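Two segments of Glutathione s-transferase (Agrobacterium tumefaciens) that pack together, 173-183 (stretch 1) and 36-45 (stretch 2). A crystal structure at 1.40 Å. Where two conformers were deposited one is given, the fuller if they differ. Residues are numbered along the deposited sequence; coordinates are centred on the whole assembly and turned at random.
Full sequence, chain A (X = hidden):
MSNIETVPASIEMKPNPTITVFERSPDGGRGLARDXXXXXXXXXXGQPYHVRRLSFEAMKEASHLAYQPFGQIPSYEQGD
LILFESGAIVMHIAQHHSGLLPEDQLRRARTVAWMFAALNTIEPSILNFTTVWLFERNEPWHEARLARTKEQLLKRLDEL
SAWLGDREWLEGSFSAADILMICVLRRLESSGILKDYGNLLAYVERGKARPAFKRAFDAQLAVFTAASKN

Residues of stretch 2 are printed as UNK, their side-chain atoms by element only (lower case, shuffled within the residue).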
ATOM      1  N   SER A 173      10.419  -6.677 -18.200  1.00 18.35           N
ATOM      2  CA  SER A 173       9.596  -7.861 -18.408  0.65 17.19           C
ATOM      3  C   SER A 173       8.357  -7.832 -17.519  1.00 13.73           C
ATOM      4  O   SER A 173       8.351  -7.181 -16.469  1.00 13.48           O
ATOM      5  CB  SER A 173      10.403  -9.127 -18.104  0.65 19.66           C
ATOM      6  OG  SER A 173      11.498  -9.259 -18.991  0.65 22.88           O
ATOM      7  N   PHE A 174       7.324  -8.548 -17.940  1.00 12.22           N
ATOM      8  CA  PHE A 174       6.123  -8.691 -17.132  1.00  9.89           C
ATOM      9  C   PHE A 174       6.521  -9.060 -15.696  1.00 10.32           C
ATOM     10  O   PHE A 174       7.407  -9.893 -15.483  1.00 12.58           O
ATOM     11  CB  PHE A 174       5.210  -9.768 -17.726  1.00 10.93           C
ATOM     12  CG  PHE A 174       3.946  -9.977 -16.941  1.00  9.13           C
ATOM     13  CD1 PHE A 174       2.844  -9.154 -17.136  1.00  8.45           C
ATOM     14  CD2 PHE A 174       3.870 -10.984 -15.991  1.00 11.67           C
ATOM     15  CE1 PHE A 174       1.690  -9.346 -16.380  1.00 10.28           C
ATOM     16  CE2 PHE A 174       2.724 -11.177 -15.258  1.00  9.79           C
ATOM     17  CZ  PHE A 174       1.645 -10.365 -15.443  1.00  8.99           C
ATOM     18  N   SER A 175       5.860  -8.444 -14.712  1.00  8.94           N
ATOM     19  CA  SER A 175       6.222  -8.669 -13.307  1.00  9.23           C
ATOM     20  C   SER A 175       5.034  -8.625 -12.363  1.00  9.02           C
ATOM     21  O   SER A 175       3.899  -8.289 -12.746  1.00  8.45           O
ATOM     22  CB  SER A 175       7.241  -7.616 -12.841  1.00  9.24           C
ATOM     23  OG  SER A 175       6.594  -6.383 -12.583  1.00 10.49           O
ATOM     24  N   ALA A 176       5.309  -8.947 -11.101  1.00  8.13           N
ATOM     25  CA  ALA A 176       4.321  -8.776 -10.047  1.00  9.10           C
ATOM     26  C   ALA A 176       3.774  -7.348  -9.971  1.00  8.47           C
ATOM     27  O   ALA A 176       2.633  -7.153  -9.535  1.00  7.86           O
ATOM     28  CB  ALA A 176       4.910  -9.184  -8.711  1.00  8.76           C
ATOM     29  N   ALA A 177       4.562  -6.346 -10.377  1.00  7.73           N
ATOM     30  CA  ALA A 177       4.034  -4.984 -10.374  1.00  7.26           C
ATOM     31  C   ALA A 177       2.878  -4.849 -11.361  1.00  6.92           C
ATOM     32  O   ALA A 177       1.896  -4.149 -11.095  1.00  7.83           O
ATOM     33  CB  ALA A 177       5.139  -3.953 -10.692  1.00  8.60           C
ATOM     34  N   ASP A 178       3.000  -5.507 -12.518  1.00  7.70           N
ATOM     35  CA  ASP A 178       1.941  -5.411 -13.506  1.00  7.54           C
ATOM     36  C   ASP A 178       0.680  -6.118 -13.036  1.00  6.62           C
ATOM     37  O   ASP A 178      -0.429  -5.643 -13.288  1.00  7.15           O
ATOM     38  CB  ASP A 178       2.405  -5.935 -14.876  1.00  8.72           C
ATOM     39  CG  ASP A 178       3.636  -5.218 -15.372  1.00  8.58           C
ATOM     40  OD1 ASP A 178       3.558  -4.004 -15.675  1.00  8.87           O
ATOM     41  OD2 ASP A 178       4.680  -5.891 -15.425  1.00  9.32           O
ATOM     42  N   ILE A 179       0.839  -7.243 -12.351  1.00  7.39           N
ATOM     43  CA  ILE A 179      -0.330  -7.923 -11.786  1.00  8.33           C
ATOM     44  C   ILE A 179      -1.095  -6.969 -10.865  1.00  6.41           C
ATOM     45  O   ILE A 179      -2.316  -6.785 -11.006  1.00  8.37           O
ATOM     46  CB  ILE A 179       0.071  -9.193 -11.028  1.00  7.88           C
ATOM     47  CG1 ILE A 179       0.621 -10.255 -12.002  1.00  7.61           C
ATOM     48  CG2 ILE A 179      -1.113  -9.720 -10.192  1.00  8.78           C
ATOM     49  CD1 ILE A 179       1.036 -11.566 -11.305  1.00  9.88           C
ATOM     50  N   LEU A 180      -0.387  -6.351  -9.924  1.00  6.25           N
ATOM     51  CA  LEU A 180      -1.060  -5.474  -8.962  1.00  7.17           C
ATOM     52  C   LEU A 180      -1.629  -4.228  -9.629  1.00  8.02           C
ATOM     53  O   LEU A 180      -2.779  -3.819  -9.358  1.00  7.75           O
ATOM     54  CB  LEU A 180      -0.115  -5.099  -7.817  1.00  7.26           C
ATOM     55  CG  LEU A 180       0.302  -6.273  -6.920  1.00  7.38           C
ATOM     56  CD1 LEU A 180       1.388  -5.817  -5.952  1.00  9.64           C
ATOM     57  CD2 LEU A 180      -0.900  -6.880  -6.166  1.00  9.78           C
ATOM     58  N   MET A 181      -0.861  -3.637 -10.543  1.00  6.97           N
ATOM     59  CA  MET A 181      -1.316  -2.414 -11.201  1.00  7.13           C
ATOM     60  C   MET A 181      -2.521  -2.647 -12.119  1.00  6.56           C
ATOM     61  O   MET A 181      -3.473  -1.854 -12.108  1.00  7.62           O
ATOM     62  CB  MET A 181      -0.175  -1.777 -11.999  1.00  7.98           C
ATOM     63  CG  MET A 181      -0.534  -0.400 -12.601  1.00  8.38           C
ATOM     64  SD  MET A 181      -0.682   0.910 -11.354  1.00  8.65           S
ATOM     65  CE  MET A 181       1.055   1.225 -10.998  1.00  9.84           C
ATOM     66  N   ILE A 182      -2.492  -3.725 -12.889  1.00  7.39           N
ATOM     67  CA  ILE A 182      -3.608  -4.015 -13.774  1.00  8.20           C
ATOM     68  C   ILE A 182      -4.872  -4.359 -12.993  1.00  7.51           C
ATOM     69  O   ILE A 182      -5.964  -3.919 -13.341  1.00  8.79           O
ATOM     70  CB  ILE A 182      -3.216  -5.058 -14.826  1.00  7.09           C
ATOM     71  CG1 ILE A 182      -2.251  -4.391 -15.810  1.00  9.05           C
ATOM     72  CG2 ILE A 182      -4.456  -5.583 -15.584  1.00  8.27           C
ATOM     73  CD1 ILE A 182      -1.543  -5.344 -16.770  1.00  9.32           C
ATOM     74  N   CYS A 183      -4.746  -5.125 -11.912  1.00  7.18           N
ATOM     75  CA  CYS A 183      -5.937  -5.436 -11.125  1.00  7.60           C
ATOM     76  C   CYS A 183      -6.544  -4.186 -10.485  1.00  9.87           C
ATOM     77  O   CYS A 183      -7.773  -4.074 -10.410  1.00 11.48           O
ATOM     78  CB  CYS A 183      -5.652  -6.518 -10.080  1.00  7.85           C
ATOM     79  SG  CYS A 183      -5.363  -8.173 -10.785  1.00  9.43           S
ATOM     80  N   UNK A  36      -8.113 -11.908  -6.872  1.00  9.01           N
ATOM     81  CA  UNK A  36      -7.729 -12.018  -8.275  1.00  8.49           C
ATOM     82  C   UNK A  36      -6.213 -11.864  -8.529  1.00  8.40           C
ATOM     83  O   UNK A  36      -5.621 -12.683  -9.241  1.00  7.95           O
ATOM     84  c   UNK A  36      -8.549 -11.060  -9.133  1.00  9.21           C
ATOM     85  c   UNK A  36      -8.004 -12.457 -12.964  1.00 12.37           C
ATOM     86  c   UNK A  36      -8.223 -11.163 -10.603  1.00 10.44           C
ATOM     87  s   UNK A  36      -8.710 -12.754 -11.357  1.00 11.34           S
ATOM     88  N   UNK A  37      -5.570 -10.827  -7.956  1.00  7.31           N
ATOM     89  CA  UNK A  37      -4.119 -10.727  -8.209  1.00  7.72           C
ATOM     90  C   UNK A  37      -3.356 -11.910  -7.643  1.00  6.08           C
ATOM     91  O   UNK A  37      -2.352 -12.313  -8.223  1.00  7.96           O
ATOM     92  c   UNK A  37      -6.104  -9.605  -7.329  1.00  7.47           C
ATOM     93  c   UNK A  37      -4.896  -9.064  -6.597  1.00  9.46           C
ATOM     94  c   UNK A  37      -3.705  -9.412  -7.508  1.00  7.16           C
ATOM     95  N   UNK A  38      -3.820 -12.476  -6.526  1.00  7.35           N
ATOM     96  CA  UNK A  38      -3.182 -13.660  -5.960  1.00  7.21           C
ATOM     97  C   UNK A  38      -3.334 -14.879  -6.899  1.00  7.00           C
ATOM     98  O   UNK A  38      -2.365 -15.580  -7.166  1.00  7.01           O
ATOM     99  c   UNK A  38      -3.225 -15.286  -4.028  1.00  7.79           C
ATOM    100  c   UNK A  38      -3.475 -12.808  -3.594  1.00  8.27           C
ATOM    101  c   UNK A  38      -3.778 -13.965  -4.566  1.00  7.03           C
ATOM    102  N   UNK A  39      -4.553 -15.140  -7.370  1.00  7.55           N
ATOM    103  CA  UNK A  39      -4.803 -16.219  -8.327  1.00  7.61           C
ATOM    104  C   UNK A  39      -3.936 -16.040  -9.568  1.00  6.88           C
ATOM    105  O   UNK A  39      -3.359 -17.013 -10.084  1.00  8.08           O
ATOM    106  n   UNK A  39     -11.326 -18.357  -6.587  1.00  9.68           N
ATOM    107  n   UNK A  39      -9.791 -16.860  -7.404  1.00  9.71           N
ATOM    108  c   UNK A  39      -8.667 -16.471  -8.259  1.00  8.44           C
ATOM    109  c   UNK A  39     -10.257 -18.107  -7.326  1.00  8.52           C
ATOM    110  c   UNK A  39      -6.272 -16.222  -8.741  1.00  7.14           C
ATOM    111  n   UNK A  39      -9.627 -19.113  -7.934  1.00  9.37           N
ATOM    112  c   UNK A  39      -7.274 -16.587  -7.647  1.00  7.90           C
ATOM    113  N   UNK A  40      -3.880 -14.820 -10.085  1.00  7.36           N
ATOM    114  CA  UNK A  40      -3.101 -14.540 -11.284  1.00  7.35           C
ATOM    115  C   UNK A  40      -1.605 -14.813 -11.051  1.00  6.43           C
ATOM    116  O   UNK A  40      -0.937 -15.472 -11.875  1.00  7.50           O
ATOM    117  c   UNK A  40      -2.840 -11.330 -13.596  1.00  7.77           C
ATOM    118  c   UNK A  40      -2.038 -13.408 -13.918  1.00  6.58           C
ATOM    119  c   UNK A  40      -2.117 -11.353 -14.815  1.00  8.37           C
ATOM    120  n   UNK A  40      -1.648 -12.630 -14.997  1.00  7.89           N
ATOM    121  c   UNK A  40      -2.768 -12.643 -13.031  1.00  6.09           C
ATOM    122  c   UNK A  40      -1.974 -10.215 -15.624  1.00  7.60           C
ATOM    123  c   UNK A  40      -3.418 -10.123 -13.169  1.00  7.97           C
ATOM    124  c   UNK A  40      -3.287  -8.995 -13.975  1.00  8.90           C
ATOM    125  c   UNK A  40      -2.571  -9.049 -15.194  1.00  9.42           C
ATOM    126  c   UNK A  40      -3.390 -13.093 -11.713  1.00  7.13           C
ATOM    127  N   UNK A  41      -1.069 -14.377  -9.913  1.00  7.32           N
ATOM    128  CA  UNK A  41       0.323 -14.667  -9.593  1.00  8.19           C
ATOM    129  C   UNK A  41       0.593 -16.172  -9.540  1.00  8.12           C
ATOM    130  O   UNK A  41       1.605 -16.659 -10.079  1.00  8.41           O
ATOM    131  c   UNK A  41       0.724 -13.994  -8.274  1.00  7.70           C
ATOM    132  N   UNK A  42      -0.277 -16.913  -8.854  1.00  8.38           N
ATOM    133  CA  UNK A  42      -0.126 -18.378  -8.794  1.00  8.44           C
ATOM    134  C   UNK A  42      -0.156 -19.010 -10.184  1.00  7.90           C
ATOM    135  O   UNK A  42       0.643 -19.902 -10.480  1.00  9.33           O
ATOM    136  c   UNK A  42      -1.061 -18.597  -6.401  1.00  8.56           C
ATOM    137  c   UNK A  42       0.113 -19.330  -5.739  1.00  9.56           C
ATOM    138  c   UNK A  42      -1.193 -18.993  -7.880  1.00  7.90           C
ATOM    139  c   UNK A  42      -2.355 -18.847  -5.636  1.00 10.67           C
ATOM    140  N   UNK A  43      -1.058 -18.548 -11.041  1.00  8.75           N
ATOM    141  CA  UNK A  43      -1.110 -19.085 -12.400  1.00  9.03           C
ATOM    142  C   UNK A  43       0.119 -18.728 -13.242  1.00  8.76           C
ATOM    143  O   UNK A  43       0.578 -19.557 -14.040  1.00 10.93           O
ATOM    144  c   UNK A  43      -2.405 -18.663 -13.087  1.00  9.40           C
ATOM    145  o   UNK A  43      -2.865 -21.328 -13.631  1.00 12.27           O
ATOM    146  o   UNK A  43      -4.558 -21.547 -12.256  1.00 15.92           O
ATOM    147  c   UNK A  43      -3.688 -20.854 -12.828  1.00 11.28           C
ATOM    148  c   UNK A  43      -3.661 -19.366 -12.519  1.00  7.70           C
ATOM    149  N   UNK A  44       0.675 -17.534 -13.047  1.00  9.87           N
ATOM    150  CA  UNK A  44       1.882 -17.132 -13.789  1.00  9.28           C
ATOM    151  C   UNK A  44       3.066 -18.025 -13.438  1.00 11.31           C
ATOM    152  O   UNK A  44       3.869 -18.346 -14.311  1.00 13.37           O
ATOM    153  c   UNK A  44       1.557 -14.477 -15.727  1.00 10.56           C
ATOM    154  c   UNK A  44       1.299 -14.659 -14.229  1.00  8.59           C
ATOM    155  o   UNK A  44       0.676 -13.906 -16.390  1.00  9.36           O
ATOM    156  c   UNK A  44       2.240 -15.651 -13.543  1.00  9.20           C
ATOM    157  o   UNK A  44       2.634 -14.895 -16.222  1.00 12.84           O
ATOM    158  N   UNK A  45       3.166 -18.434 -12.174  1.00 10.87           N
ATOM    159  CA  UNK A  45       4.302 -19.261 -11.760  1.00 11.53           C
ATOM    160  C   UNK A  45       4.002 -20.766 -11.861  1.00 12.60           C
ATOM    161  O   UNK A  45       4.900 -21.593 -11.648  1.00 14.99           O
ATOM    162  c   UNK A  45       3.855 -19.253  -9.243  1.00 10.88           C
ATOM    163  c   UNK A  45       5.196 -17.385 -10.285  1.00 14.46           C
ATOM    164  c   UNK A  45       4.842 -18.883 -10.348  1.00 11.14           C
TER

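Position 36 carries three carbons and one sulfur in an unbranched chain, with the sulfur between the second and last carbons, and its chain reaches C183. This is a thioether, hence methionine. M36 is marginal here; its CG lies 4.1 Å from C183 SG.

At position 37, three carbons close a ring onto the backbone N, and the ring carbons meet I179, L180 and C183; the closure identifies proline. CA-to-CB points toward stretch 1, and P37 CB lies 3.7 Å from I179 CG2 and 4.0 Å from L180 CD2, while P37 CD is 3.8 Å from C183 SG. P37 CA and I179 CA, 5.9 Å apart, are the closest CA pair across the two stretches.

Position 38 has one carbon bearing two more, the beta-branched pattern of valine; V38 points away and makes no contact. Position 39 shows three carbons, a nitrogen, then a carbon carrying two further nitrogens. This guanidinium defines arginine, and R39 is out of reach of stretch 1.

Position 40 has one carbon leading to fused five- and six-membered rings, nine carbons and one nitrogen in all, and the rings meet F174, I179, I182 and C183. The indole means tryptophan. I179 CG1 sits 4.1 Å from the centroid of the W40 six-membered ring and 16° off its normal, a CH-pi contact over the face. At the ring edge, W40 CE3 is 3.6 Å from C183 SG, and W40 CZ3 is 3.9 Å from I182 CG2. The F174 ring is oblique to the six-membered ring, with planes at 39° and W40 CZ2 3.6 Å from F174 CZ.

Position 41 has a single side-chain carbon, which meets I179; this gives alanine. I179 CD1 lies 3.6 Å from A41 CA and 3.9 Å from A41 CB, so it packs against both the backbone and the methyl.

Position 42 has four carbons forked at the second, so leucine; L42 points away. Position 43, three carbons with two oxygens on the third, is glutamate; E43 is out of reach.

Position 44 repeats that carboxylate pattern, but this one points toward stretch 1 and its carboxylate end meets F174; it is also glutamate. E44 CD is 3.5 Å from F174 CE2, and E44 OE2 accepts a hydrogen bond from W40 NE1 at 3.0 Å (145°), a link within stretch 2 that ties the carboxylate to the indole. Position 45, one carbon bearing two, is valine, and V45 makes no contact.

The helix axes approach to 9.5 Å at 149°, closer to antiparallel than to perpendicular. I179 is the knob, seated among P37, W40, A41 and E44; W40, with 100 Å² covered, contributes the largest single area. No hydrogen bond crosses the interface, so its 439 Å² rests chiefly on apolar packing.

Stretch 2 36-45: MPVRWALEEV
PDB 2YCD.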